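PDB 6O43: Orf11 from Staphylococcus phage P68, which is a potential phage lysin that probably helps to break down the cell wall of the staphylococcal host. Local coordinates for residues Y33-V38 with W79-S84; R48-A53 with G87-D92; I57-T62 with R98-Q103; F64-K69 with N183-W188. One frame throughout, in Å; residues are numbered along the deposited sequence. Where two conformers were deposited one is given.

How the contacts relate
From the N terminus, the chain first passes the short helix 34-38, then helix 44-57, the turn that follows it and helix 61-71. Each of these four finds its partner later, in the same order: 33-38 meets the loop 79-84, 48-53 meets the start of helix 89-104, segment 57-62 meets a later part of the helix that 48-53 touches, and 64-69 waits for 183-188 near the C-terminal end. The loops closed by contacts 1 to 4 therefore all cross one another and none nests. Contacts 2 and 3 share helix 89-104, contacts 3 and 4 share helix 61-71, and E68 of contact 4 bonds to R35 and L80 of contact 1.

Contact 1 of 4, residues Y33-V38 with W79-S84; sequences YGRFNV and WLNHTS
R35 and F36, on the short helix 34-38, grip W79 and N81 in the long loop that joins helices 61-71 and 89-104 of this all-helical protein. The packing is mainly aromatic. CB of R35 sits over one face of the W79 indole as a CH-pi contact, 3.7 Å from the centroid of the six-membered ring. F36 meets the same indole obliquely, with ring planes at 51° and W79 CZ3 lying over the F36 face toward its rim, 3.5 Å from CE1. A broad tryptophan suits this place because it gives its face to an aliphatic carbon and its CZ3 corner to the face of a second ring, while its NE1 is satisfied by the backbone O of Y89. Polar contacts complete the join. From CG to NE the arginine chain runs extended, carrying the guanidinium past the W79 backbone, whose N lies over one guanidinium face. Several partners hold this buried charge: NH1 forms a salt bridge with E68 and NH2 also bonds to L77 O. N81 has a left-handed backbone (phi 58°), which asparagine tolerates well, and its amide plane stands almost perpendicular to the guanidinium. The bond between them runs from R35 NH2 to N81 OD1, 2.9 Å, with an N-H...O angle of 151°.

Contact 2 of 4, residues R48-A53 with G87-D92; sequences RQVLKA and GDYLTD. With I3C (5-amino-2,4,6-triiodobenzene-1,3-dicarboxylic acid), chain B.
L90, Q49 and Y89 carry most of this contact between helix 44-57 and the first turn of helix 89-104. L90 spreads its two methyls over the other helix: CD1 rests 4.0 Å from A53 CB, and CD2 lies 3.4 Å from Q49 NE2. The small A53 leaves the leucine methyl at ordinary packing distance. Q49 reaches across with CG anti to the backbone N (chi1 -172°) and an extended chain beyond it, which brings its amide to the tip of Y89. There Y89 OH donates to Q49 OE1 over a short 2.5 Å, arriving in the carbonyl plane, while the amide and phenol planes stand 65° apart. Closer to the backbone, V50 CG2 touches the edge of the tyrosine ring, 3.7 Å from CD1. D88 fixes the start of the tyrosine's helix as its N-cap: OD1 accepts from T91 N at 2.8 Å in a nearly straight bond, and OD2 accepts from T91 OG1. A molecule of I3C, a compound used for phasing, rests beside this turn, with its iodine I3 3.6 Å from G87 O; its presence does not by itself mark a substrate site. The chemistry implies that methyl packing and one directed bond together join the helices, the bond probably also favouring the amide orientation that turns OE1 to the phenol.

Contact 3 of 4, residues I57-T62 with R98-Q103; sequences IGVSPT and RKLVSQ
I57 and V59 pack against R98, L100 and V101, where the short turn that links helix 44-57 to helix 61-71 meets helix 89-104. No hydrogen bond spans this contact; the fit depends on how branched side chains pass one another. I57 crosses R98 obliquely. Its CG2, anti to the backbone N (chi1 of CG1 being -72°), comes to 3.7 Å from R98 CG and 3.6 Å from R98 N, so an aliphatic branch meets the arginine's stem and backbone. V59 and V101 slide past each other in opposite directions, their CG2 methyls 4.2 Å apart. Against L100, V59 stands at about a right angle and sets the same CG2 3.9 Å from L100 CB. Beta-branched residues suit both sides, since each places a methyl close to its own backbone, where neighbouring segments come near. Between I57 and V59, the chain leaves its helix at G58 with phi at 130°, a conformation that glycine readily adopts; with no side chain there, V101 CG2 can approach the turn. The next helix begins at once: S60 is its N-cap, and its OG accepts a hydrogen bond from the backbone N of L63. The closest approach of V101 to 57-62 is from CG2 to the carbonyl O of I57, 3.7 Å, at the last residue of the helix.

Contact 4 of 4, residues F64-K69 with N183-W188; sequences FAVYEK and NTILAW
W188 turns its indole toward V66 and K69, with a methyl of T184, from the helix that ends just before it, against one face. That methyl, T184 CG2, lies over the centre of the face, 3.4 Å above the plane, one turn back from the tryptophan. Across the contact V66 CG2 approaches the ring obliquely, 3.8 Å from CZ3, and K69 CG comes obliquely to CZ2 at 4.3 Å. L26, K29 and V30 of helix 23-30 also touch the indole, which thus joins three helices. Helices 64-69 and 183-187 run with their axes 10.1 Å apart at 115°. Near their closest backbones, V66 slides past T184 in the opposite direction, CG2 to CG2 at 3.7 Å, and the same V66 methyl meets I185 CG1 at 3.7 Å. One valine methyl therefore serves three partners, and a compact branched residue suits that place. Threonine is equally fitting opposite it: CG2 is anti to the backbone N (chi1 of OG1 being -62°) and packs, while OG1 bonds to D180 O in its own helix. With no hydrogen bond across the two segments, their joining rests on apolar packing, and the buried hydroxyl of T184 is paid for within its own helix.

Contact 1 of 4, residues Y33-V38 with W79-S84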
loop_
_atom_site.group_PDB
_atom_site.type_symbol
_atom_site.label_atom_id
_atom_site.label_comp_id
_atom_site.label_asym_id
_atom_site.label_seq_id
_atom_site.Cartn_x
_atom_site.Cartn_y
_atom_site.Cartn_z
ATOM N N TYR A 33 15.471 6.378 2.241
ATOM C CA TYR A 33 14.553 6.022 1.168
ATOM C C TYR A 33 13.506 7.101 0.932
ATOM O O TYR A 33 13.070 7.787 1.860
ATOM C CB TYR A 33 13.839 4.700 1.466
ATOM C CG TYR A 33 14.731 3.494 1.349
ATOM C CD1 TYR A 33 15.058 2.970 0.104
ATOM C CD2 TYR A 33 15.248 2.874 2.481
ATOM C CE1 TYR A 33 15.878 1.864 -0.013
ATOM C CE2 TYR A 33 16.069 1.767 2.374
ATOM C CZ TYR A 33 16.380 1.266 1.124
ATOM O OH TYR A 33 17.197 0.162 1.010
ATOM N N GLY A 34 13.095 7.221 -0.328
ATOM C CA GLY A 34 11.970 8.070 -0.684
ATOM C C GLY A 34 12.115 9.485 -0.164
ATOM O O GLY A 34 13.198 10.082 -0.193
ATOM N N ARG A 35 11.002 10.034 0.324
ATOM C CA ARG A 35 10.982 11.408 0.799
ATOM C C ARG A 35 11.559 11.565 2.198
ATOM O O ARG A 35 11.837 12.698 2.609
ATOM C CB ARG A 35 9.556 11.950 0.735
ATOM C CG ARG A 35 9.120 12.167 -0.703
ATOM C CD ARG A 35 7.619 12.255 -0.883
ATOM N NE ARG A 35 7.310 12.320 -2.308
ATOM C CZ ARG A 35 7.261 11.261 -3.107
ATOM N NH1 ARG A 35 7.483 10.048 -2.619
ATOM N NH2 ARG A 35 6.989 11.411 -4.396
ATOM N N PHE A 36 11.753 10.472 2.938
ATOM C CA PHE A 36 12.570 10.572 4.141
ATOM C C PHE A 36 13.967 11.061 3.789
ATOM O O PHE A 36 14.611 11.738 4.598
ATOM C CB PHE A 36 12.632 9.225 4.870
ATOM C CG PHE A 36 11.280 8.639 5.193
ATOM C CD1 PHE A 36 10.440 9.259 6.101
ATOM C CD2 PHE A 36 10.863 7.456 4.605
ATOM C CE1 PHE A 36 9.203 8.720 6.410
ATOM C CE2 PHE A 36 9.626 6.909 4.911
ATOM C CZ PHE A 36 8.794 7.546 5.819
ATOM N N ASN A 37 14.427 10.764 2.572
ATOM C CA ASN A 37 15.722 11.230 2.081
ATOM C C ASN A 37 15.602 12.556 1.330
ATOM O O ASN A 37 16.259 13.539 1.687
ATOM C CB ASN A 37 16.357 10.165 1.177
ATOM C CG ASN A 37 17.685 10.615 0.589
ATOM O OD1 ASN A 37 18.499 11.245 1.270
ATOM N ND2 ASN A 37 17.911 10.298 -0.683
ATOM N N VAL A 38 14.761 12.599 0.291
ATOM C CA VAL A 38 14.734 13.769 -0.583
ATOM C C VAL A 38 14.159 14.980 0.143
ATOM O O VAL A 38 14.663 16.101 -0.000
ATOM C CB VAL A 38 13.954 13.463 -1.874
ATOM C CG1 VAL A 38 13.761 14.736 -2.679
ATOM C CG2 VAL A 38 14.683 12.417 -2.702
ATOM N N TRP A 79 3.824 12.037 -0.564
ATOM C CA TRP A 79 4.157 10.772 0.081
ATOM C C TRP A 79 3.441 9.604 -0.588
ATOM O O TRP A 79 2.275 9.707 -0.981
ATOM C CB TRP A 79 3.794 10.826 1.570
ATOM C CG TRP A 79 4.660 11.751 2.393
ATOM C CD1 TRP A 79 4.360 13.028 2.774
ATOM C CD2 TRP A 79 5.954 11.461 2.945
ATOM N NE1 TRP A 79 5.388 13.552 3.520
ATOM C CE2 TRP A 79 6.378 12.613 3.638
ATOM C CE3 TRP A 79 6.795 10.343 2.917
ATOM C CZ2 TRP A 79 7.604 12.680 4.298
ATOM C CZ3 TRP A 79 8.010 10.410 3.570
ATOM C CH2 TRP A 79 8.405 11.573 4.253
ATOM N N LEU A 80 4.155 8.486 -0.715
ATOM C CA LEU A 80 3.648 7.234 -1.274
ATOM C C LEU A 80 3.339 7.332 -2.762
ATOM O O LEU A 80 2.771 6.392 -3.332
ATOM C CB LEU A 80 2.399 6.747 -0.526
ATOM C CG LEU A 80 2.386 6.935 1.000
ATOM C CD1 LEU A 80 1.147 6.290 1.602
ATOM C CD2 LEU A 80 3.655 6.394 1.650
ATOM N N ASN A 81 3.715 8.432 -3.417
ATOM C CA ASN A 81 3.373 8.671 -4.819
ATOM C C ASN A 81 1.862 8.665 -5.030
ATOM O O ASN A 81 1.368 8.267 -6.089
ATOM C CB ASN A 81 4.051 7.654 -5.743
ATOM C CG ASN A 81 5.535 7.921 -5.910
ATOM O OD1 ASN A 81 5.993 9.048 -5.743
ATOM N ND2 ASN A 81 6.292 6.882 -6.246
ATOM N N HIS A 82 1.124 9.129 -4.023
ATOM C CA HIS A 82 -0.331 9.021 -4.040
ATOM C C HIS A 82 -0.964 10.014 -5.010
ATOM O O HIS A 82 -1.820 9.640 -5.820
ATOM C CB HIS A 82 -0.881 9.227 -2.628
ATOM C CG HIS A 82 -2.246 8.653 -2.427
ATOM N ND1 HIS A 82 -2.452 7.403 -1.882
ATOM C CD2 HIS A 82 -3.475 9.150 -2.706
ATOM C CE1 HIS A 82 -3.749 7.158 -1.828
ATOM N NE2 HIS A 82 -4.392 8.202 -2.322
ATOM N N THR A 83 -0.565 11.280 -4.940
ATOM C CA THR A 83 -1.136 12.311 -5.802
ATOM C C THR A 83 -0.192 13.507 -5.801
ATOM O O THR A 83 0.962 13.404 -5.371
ATOM C CB THR A 83 -2.545 12.699 -5.336
ATOM O OG1 THR A 83 -3.153 13.552 -6.314
ATOM C CG2 THR A 83 -2.479 13.440 -4.005
ATOM N N SER A 84 -0.683 14.645 -6.290
ATOM C CA SER A 84 0.110 15.866 -6.290
ATOM C C SER A 84 0.533 16.216 -4.868
ATOM O O SER A 84 -0.225 16.024 -3.914
ATOM C CB SER A 84 -0.692 17.017 -6.901
ATOM O OG SER A 84 -1.548 16.549 -7.930
#

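Contact 2 of 4, residues R48-A53 with G87-D92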
loop_
_atom_site.group_PDB
_atom_site.type_symbol
_atom_site.label_atom_id
_atom_site.label_comp_id
_atom_site.label_asym_id
_atom_site.label_seq_id
_atom_site.Cartn_x
_atom_site.Cartn_y
_atom_site.Cartn_z
ATOM N N ARG A 48 10.500 10.953 12.653
ATOM C CA ARG A 48 9.606 10.642 13.765
ATOM C C ARG A 48 8.364 11.514 13.745
ATOM O O ARG A 48 7.257 11.037 14.008
ATOM C CB ARG A 48 10.328 10.823 15.096
ATOM C CG ARG A 48 11.314 9.745 15.401
ATOM C CD ARG A 48 12.128 10.082 16.642
ATOM N NE ARG A 48 13.279 9.199 16.727
ATOM C CZ ARG A 48 13.210 7.934 17.121
ATOM N NH1 ARG A 48 12.044 7.413 17.480
ATOM N NH2 ARG A 48 14.307 7.193 17.152
ATOM N N GLN A 49 8.539 12.809 13.485
ATOM C CA GLN A 49 7.403 13.714 13.385
ATOM C C GLN A 49 6.391 13.204 12.364
ATOM O O GLN A 49 5.182 13.185 12.620
ATOM C CB GLN A 49 7.900 15.111 13.015
ATOM C CG GLN A 49 6.850 16.195 13.069
ATOM C CD GLN A 49 7.314 17.470 12.398
ATOM O OE1 GLN A 49 8.188 17.443 11.529
ATOM N NE2 GLN A 49 6.736 18.597 12.798
ATOM N N VAL A 50 6.879 12.764 11.203
ATOM C CA VAL A 50 5.994 12.275 10.149
ATOM C C VAL A 50 5.296 10.994 10.585
ATOM O O VAL A 50 4.068 10.878 10.503
ATOM C CB VAL A 50 6.788 12.069 8.847
ATOM C CG1 VAL A 50 5.974 11.254 7.857
ATOM C CG2 VAL A 50 7.185 13.414 8.257
ATOM N N LEU A 51 6.065 10.015 11.061
ATOM C CA LEU A 51 5.480 8.731 11.436
ATOM C C LEU A 51 4.470 8.891 12.567
ATOM O O LEU A 51 3.384 8.305 12.529
ATOM C CB LEU A 51 6.584 7.750 11.824
ATOM C CG LEU A 51 7.525 7.425 10.663
ATOM C CD1 LEU A 51 8.593 6.425 11.084
ATOM C CD2 LEU A 51 6.722 6.906 9.475
ATOM N N LYS A 52 4.815 9.673 13.593
ATOM C CA LYS A 52 3.859 9.939 14.665
ATOM C C LYS A 52 2.580 10.567 14.120
ATOM O O LYS A 52 1.476 10.240 14.570
ATOM C CB LYS A 52 4.490 10.849 15.719
ATOM C CG LYS A 52 5.578 10.202 16.560
ATOM C CD LYS A 52 6.075 11.171 17.624
ATOM C CE LYS A 52 4.906 11.808 18.366
ATOM N NZ LYS A 52 5.352 12.654 19.513
ATOM N N ALA A 53 2.708 11.475 13.152
ATOM C CA ALA A 53 1.544 12.196 12.651
ATOM C C ALA A 53 0.596 11.268 11.895
ATOM O O ALA A 53 -0.621 11.306 12.113
ATOM C CB ALA A 53 1.989 13.359 11.765
ATOM N N GLY A 87 1.897 21.472 0.077
ATOM C CA GLY A 87 2.888 22.535 0.120
ATOM C C GLY A 87 4.083 22.284 1.016
ATOM O O GLY A 87 5.120 22.930 0.836
ATOM N N ASP A 88 3.964 21.378 1.984
ATOM C CA ASP A 88 5.077 21.069 2.872
ATOM C C ASP A 88 4.968 19.613 3.302
ATOM O O ASP A 88 3.908 18.991 3.190
ATOM C CB ASP A 88 5.113 22.010 4.087
ATOM C CG ASP A 88 3.948 21.792 5.032
ATOM O OD1 ASP A 88 4.056 20.915 5.916
ATOM O OD2 ASP A 88 2.922 22.495 4.890
ATOM N N TYR A 89 6.083 19.070 3.797
ATOM C CA TYR A 89 6.147 17.629 4.024
ATOM C C TYR A 89 5.175 17.174 5.106
ATOM O O TYR A 89 4.614 16.076 5.002
ATOM C CB TYR A 89 7.577 17.203 4.370
ATOM C CG TYR A 89 8.045 17.578 5.762
ATOM C CD1 TYR A 89 7.732 16.786 6.862
ATOM C CD2 TYR A 89 8.821 18.707 5.971
ATOM C CE1 TYR A 89 8.162 17.121 8.133
ATOM C CE2 TYR A 89 9.256 19.049 7.237
ATOM C CZ TYR A 89 8.924 18.251 8.315
ATOM O OH TYR A 89 9.359 18.588 9.579
ATOM N N LEU A 90 4.962 17.983 6.146
ATOM C CA LEU A 90 4.060 17.567 7.214
ATOM C C LEU A 90 2.604 17.669 6.775
ATOM O O LEU A 90 1.817 16.743 6.996
ATOM C CB LEU A 90 4.297 18.398 8.476
ATOM C CG LEU A 90 3.560 17.886 9.715
ATOM C CD1 LEU A 90 3.918 16.428 9.972
ATOM C CD2 LEU A 90 3.877 18.740 10.936
ATOM N N THR A 91 2.229 18.793 6.162
ATOM C CA THR A 91 0.894 18.911 5.584
ATOM C C THR A 91 0.616 17.779 4.602
ATOM O O THR A 91 -0.509 17.268 4.527
ATOM C CB THR A 91 0.742 20.265 4.888
ATOM O OG1 THR A 91 0.875 21.322 5.850
ATOM C CG2 THR A 91 -0.618 20.363 4.202
ATOM N N ASP A 92 1.633 17.367 3.842
ATOM C CA ASP A 92 1.425 16.321 2.847
ATOM C C ASP A 92 1.222 14.961 3.506
ATOM O O ASP A 92 0.363 14.181 3.078
ATOM C CB ASP A 92 2.604 16.275 1.874
ATOM C CG ASP A 92 2.300 15.461 0.631
ATOM O OD1 ASP A 92 1.609 15.987 -0.267
ATOM O OD2 ASP A 92 2.733 14.294 0.550
HETATM I I3 I3C B . 6.277 19.780 -0.525
HETATM I I2 I3C B . 11.855 19.642 1.741
HETATM I I1 I3C B . 10.635 23.163 -3.048
HETATM O O8 I3C B . 7.184 23.032 -2.421
HETATM O O9 I3C B . 7.435 21.223 -3.614
HETATM C C10 I3C B . 12.377 21.735 -0.641
HETATM N N13 I3C B . 8.722 19.015 1.333
HETATM C C1 I3C B . 8.699 21.359 -1.557
HETATM C C6 I3C B . 8.278 20.450 -0.598
HETATM C C5 I3C B . 9.173 19.965 0.335
HETATM C C4 I3C B . 10.490 20.382 0.315
HETATM C C3 I3C B . 10.917 21.288 -0.638
HETATM C C2 I3C B . 10.021 21.778 -1.578
HETATM C C7 I3C B . 7.714 21.901 -2.592
HETATM O O11 I3C B . 13.224 21.110 -1.334
HETATM O O12 I3C B . 12.735 22.722 0.053
#

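Contact 3 of 4, residues I57-T62 with R98-Q103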
loop_
_atom_site.group_PDB
_atom_site.type_symbol
_atom_site.label_atom_id
_atom_site.label_comp_id
_atom_site.label_asym_id
_atom_site.label_seq_id
_atom_site.Cartn_x
_atom_site.Cartn_y
_atom_site.Cartn_z
ATOM N N ILE A 57 -3.447 9.735 12.831
ATOM C CA ILE A 57 -4.581 9.832 11.921
ATOM C C ILE A 57 -5.208 8.467 11.662
ATOM O O ILE A 57 -6.408 8.375 11.381
ATOM C CB ILE A 57 -4.136 10.513 10.616
ATOM C CG1 ILE A 57 -3.900 12.006 10.862
ATOM C CG2 ILE A 57 -5.158 10.278 9.508
ATOM C CD1 ILE A 57 -3.107 12.691 9.772
ATOM N N GLY A 58 -4.427 7.392 11.748
ATOM C CA GLY A 58 -4.973 6.058 11.603
ATOM C C GLY A 58 -4.233 5.182 10.613
ATOM O O GLY A 58 -4.704 4.091 10.280
ATOM N N VAL A 59 -3.081 5.640 10.131
ATOM C CA VAL A 59 -2.240 4.872 9.219
ATOM C C VAL A 59 -1.039 4.354 9.997
ATOM O O VAL A 59 -0.337 5.131 10.655
ATOM C CB VAL A 59 -1.788 5.714 8.014
ATOM C CG1 VAL A 59 -0.682 4.995 7.252
ATOM C CG2 VAL A 59 -2.971 5.998 7.100
ATOM N N SER A 60 -0.800 3.052 9.912
ATOM C CA SER A 60 0.309 2.456 10.637
ATOM C C SER A 60 1.627 3.045 10.144
ATOM O O SER A 60 1.848 3.129 8.927
ATOM C CB SER A 60 0.307 0.937 10.464
ATOM O OG SER A 60 1.400 0.499 9.677
ATOM N N PRO A 61 2.517 3.475 11.041
ATOM C CA PRO A 61 3.843 3.919 10.590
ATOM C C PRO A 61 4.563 2.876 9.759
ATOM O O PRO A 61 5.322 3.233 8.851
ATOM C CB PRO A 61 4.582 4.205 11.904
ATOM C CG PRO A 61 3.498 4.488 12.898
ATOM C CD PRO A 61 2.340 3.617 12.497
ATOM N N THR A 62 4.342 1.589 10.041
ATOM C CA THR A 62 4.990 0.535 9.269
ATOM C C THR A 62 4.523 0.550 7.816
ATOM O O THR A 62 5.339 0.491 6.889
ATOM C CB THR A 62 4.715 -0.827 9.912
ATOM O OG1 THR A 62 5.126 -0.804 11.288
ATOM C CG2 THR A 62 5.465 -1.924 9.174
ATOM N N ARG A 98 -5.034 11.000 5.954
ATOM C CA ARG A 98 -6.490 11.090 5.968
ATOM C C ARG A 98 -7.093 10.545 4.680
ATOM O O ARG A 98 -8.166 9.933 4.710
ATOM C CB ARG A 98 -6.930 12.537 6.205
ATOM C CG ARG A 98 -6.693 13.023 7.632
ATOM C CD ARG A 98 -7.263 14.415 7.847
ATOM N NE ARG A 98 -6.587 15.421 7.034
ATOM C CZ ARG A 98 -5.723 16.312 7.512
ATOM N NH1 ARG A 98 -5.427 16.330 8.806
ATOM N NH2 ARG A 98 -5.158 17.190 6.693
ATOM N N LYS A 99 -6.412 10.736 3.547
ATOM C CA LYS A 99 -6.891 10.171 2.289
ATOM C C LYS A 99 -6.898 8.647 2.344
ATOM O O LYS A 99 -7.858 8.003 1.905
ATOM C CB LYS A 99 -6.025 10.675 1.133
ATOM C CG LYS A 99 -6.708 10.650 -0.223
ATOM C CD LYS A 99 -6.014 11.586 -1.199
ATOM N N LEU A 100 -5.845 8.054 2.911
ATOM C CA LEU A 100 -5.767 6.601 3.001
ATOM C C LEU A 100 -6.819 6.036 3.949
ATOM O O LEU A 100 -7.343 4.940 3.713
ATOM C CB LEU A 100 -4.367 6.190 3.449
ATOM C CG LEU A 100 -3.723 5.012 2.726
ATOM C CD1 LEU A 100 -4.000 5.091 1.234
ATOM C CD2 LEU A 100 -2.225 4.989 2.993
ATOM N N VAL A 101 -7.139 6.756 5.024
ATOM C CA VAL A 101 -8.195 6.297 5.919
ATOM C C VAL A 101 -9.540 6.309 5.201
ATOM O O VAL A 101 -10.326 5.360 5.311
ATOM C CB VAL A 101 -8.220 7.151 7.199
ATOM C CG1 VAL A 101 -9.444 6.826 8.038
ATOM C CG2 VAL A 101 -6.947 6.934 8.012
ATOM N N SER A 102 -9.831 7.386 4.467
ATOM C CA SER A 102 -11.057 7.433 3.676
ATOM C C SER A 102 -11.128 6.256 2.715
ATOM O O SER A 102 -12.105 5.499 2.714
ATOM C CB SER A 102 -11.145 8.751 2.907
ATOM O OG SER A 102 -11.222 9.853 3.791
ATOM N N GLN A 103 -10.085 6.076 1.901
ATOM C CA GLN A 103 -10.122 5.056 0.859
ATOM C C GLN A 103 -10.279 3.660 1.448
ATOM O O GLN A 103 -10.975 2.814 0.872
ATOM C CB GLN A 103 -8.865 5.149 -0.012
ATOM C CG GLN A 103 -8.799 6.438 -0.825
ATOM C CD GLN A 103 -7.578 6.524 -1.723
ATOM O OE1 GLN A 103 -6.835 5.554 -1.881
ATOM N NE2 GLN A 103 -7.367 7.691 -2.324
#

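Contact 4 of 4, residues F64-K69 with N183-W188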
loop_
_atom_site.group_PDB
_atom_site.type_symbol
_atom_site.label_atom_id
_atom_site.label_comp_id
_atom_site.label_asym_id
_atom_site.label_seq_id
_atom_site.Cartn_x
_atom_site.Cartn_y
_atom_site.Cartn_z
ATOM N N PHE A 64 3.094 3.062 6.120
ATOM C CA PHE A 64 3.559 4.301 5.504
ATOM C C PHE A 64 5.016 4.181 5.073
ATOM O O PHE A 64 5.363 4.455 3.917
ATOM C CB PHE A 64 3.366 5.452 6.496
ATOM C CG PHE A 64 3.479 6.821 5.889
ATOM C CD1 PHE A 64 2.376 7.413 5.287
ATOM C CD2 PHE A 64 4.672 7.530 5.952
ATOM C CE1 PHE A 64 2.462 8.672 4.732
ATOM C CE2 PHE A 64 4.769 8.798 5.401
ATOM C CZ PHE A 64 3.657 9.370 4.787
ATOM N N ALA A 65 5.882 3.744 5.991
ATOM C CA ALA A 65 7.307 3.642 5.692
ATOM C C ALA A 65 7.577 2.604 4.609
ATOM O O ALA A 65 8.368 2.842 3.688
ATOM C CB ALA A 65 8.085 3.299 6.964
ATOM N N VAL A 66 6.944 1.432 4.715
ATOM C CA VAL A 66 7.196 0.365 3.750
ATOM C C VAL A 66 6.761 0.785 2.349
ATOM O O VAL A 66 7.430 0.471 1.357
ATOM C CB VAL A 66 6.500 -0.934 4.193
ATOM C CG1 VAL A 66 6.216 -1.818 2.991
ATOM C CG2 VAL A 66 7.362 -1.671 5.206
ATOM N N TYR A 67 5.637 1.496 2.242
ATOM C CA TYR A 67 5.192 1.950 0.926
ATOM C C TYR A 67 6.075 3.073 0.397
ATOM O O TYR A 67 6.389 3.111 -0.799
ATOM C CB TYR A 67 3.730 2.388 0.980
ATOM C CG TYR A 67 2.774 1.309 0.533
ATOM C CD1 TYR A 67 3.139 -0.030 0.589
ATOM C CD2 TYR A 67 1.519 1.627 0.027
ATOM C CE1 TYR A 67 2.274 -1.024 0.173
ATOM C CE2 TYR A 67 0.647 0.638 -0.396
ATOM C CZ TYR A 67 1.029 -0.687 -0.321
ATOM O OH TYR A 67 0.167 -1.678 -0.739
ATOM N N GLU A 68 6.489 3.997 1.267
ATOM C CA GLU A 68 7.392 5.054 0.828
ATOM C C GLU A 68 8.714 4.473 0.343
ATOM O O GLU A 68 9.263 4.918 -0.672
ATOM C CB GLU A 68 7.624 6.059 1.958
ATOM C CG GLU A 68 8.532 7.224 1.581
ATOM C CD GLU A 68 7.964 8.076 0.455
ATOM O OE1 GLU A 68 6.745 7.996 0.197
ATOM O OE2 GLU A 68 8.740 8.822 -0.181
ATOM N N LYS A 69 9.233 3.463 1.045
ATOM C CA LYS A 69 10.479 2.837 0.618
ATOM C C LYS A 69 10.328 2.179 -0.749
ATOM O O LYS A 69 11.208 2.305 -1.608
ATOM C CB LYS A 69 10.937 1.818 1.662
ATOM C CG LYS A 69 12.233 1.093 1.326
ATOM C CD LYS A 69 11.980 -0.209 0.585
ATOM C CE LYS A 69 13.288 -0.893 0.198
ATOM N NZ LYS A 69 13.053 -2.174 -0.537
ATOM N N ASN A 183 7.290 -8.348 1.823
ATOM C CA ASN A 183 8.684 -8.775 1.888
ATOM C C ASN A 183 9.538 -7.784 2.670
ATOM O O ASN A 183 10.463 -8.185 3.387
ATOM C CB ASN A 183 9.243 -8.970 0.479
ATOM C CG ASN A 183 8.738 -10.239 -0.175
ATOM O OD1 ASN A 183 8.323 -11.177 0.505
ATOM N ND2 ASN A 183 8.777 -10.279 -1.502
ATOM N N THR A 184 9.254 -6.488 2.539
ATOM C CA THR A 184 10.005 -5.497 3.301
ATOM C C THR A 184 9.710 -5.617 4.790
ATOM O O THR A 184 10.622 -5.529 5.621
ATOM C CB THR A 184 9.689 -4.088 2.805
ATOM O OG1 THR A 184 10.097 -3.961 1.436
ATOM C CG2 THR A 184 10.418 -3.050 3.657
ATOM N N ILE A 185 8.444 -5.836 5.145
ATOM C CA ILE A 185 8.082 -5.999 6.550
ATOM C C ILE A 185 8.825 -7.185 7.153
ATOM O O ILE A 185 9.454 -7.074 8.211
ATOM C CB ILE A 185 6.557 -6.142 6.693
ATOM C CG1 ILE A 185 5.895 -4.770 6.547
ATOM C CG2 ILE A 185 6.192 -6.791 8.019
ATOM C CD1 ILE A 185 4.433 -4.831 6.134
ATOM N N LEU A 186 8.771 -8.338 6.483
ATOM C CA LEU A 186 9.475 -9.516 6.980
ATOM C C LEU A 186 10.984 -9.302 6.971
ATOM O O LEU A 186 11.675 -9.630 7.942
ATOM C CB LEU A 186 9.096 -10.740 6.146
ATOM C CG LEU A 186 7.622 -11.149 6.167
ATOM C CD1 LEU A 186 7.322 -12.117 5.034
ATOM C CD2 LEU A 186 7.256 -11.768 7.511
ATOM N N ALA A 187 11.517 -8.753 5.877
ATOM C CA ALA A 187 12.947 -8.470 5.818
ATOM C C ALA A 187 13.389 -7.614 6.998
ATOM O O ALA A 187 14.512 -7.760 7.499
ATOM C CB ALA A 187 13.289 -7.780 4.498
ATOM N N TRP A 188 12.517 -6.722 7.462
ATOM C CA TRP A 188 12.818 -5.823 8.567
ATOM C C TRP A 188 12.500 -6.422 9.932
ATOM O O TRP A 188 12.615 -5.723 10.943
ATOM C CB TRP A 188 12.054 -4.509 8.392
ATOM C CG TRP A 188 12.593 -3.629 7.310
ATOM C CD1 TRP A 188 13.706 -3.844 6.551
ATOM C CD2 TRP A 188 12.044 -2.381 6.875
ATOM N NE1 TRP A 188 13.881 -2.808 5.667
ATOM C CE2 TRP A 188 12.874 -1.896 5.846
ATOM C CE3 TRP A 188 10.929 -1.628 7.254
ATOM C CZ2 TRP A 188 12.625 -0.694 5.192
ATOM C CZ3 TRP A 188 10.683 -0.436 6.603
ATOM C CH2 TRP A 188 11.527 0.020 5.583
#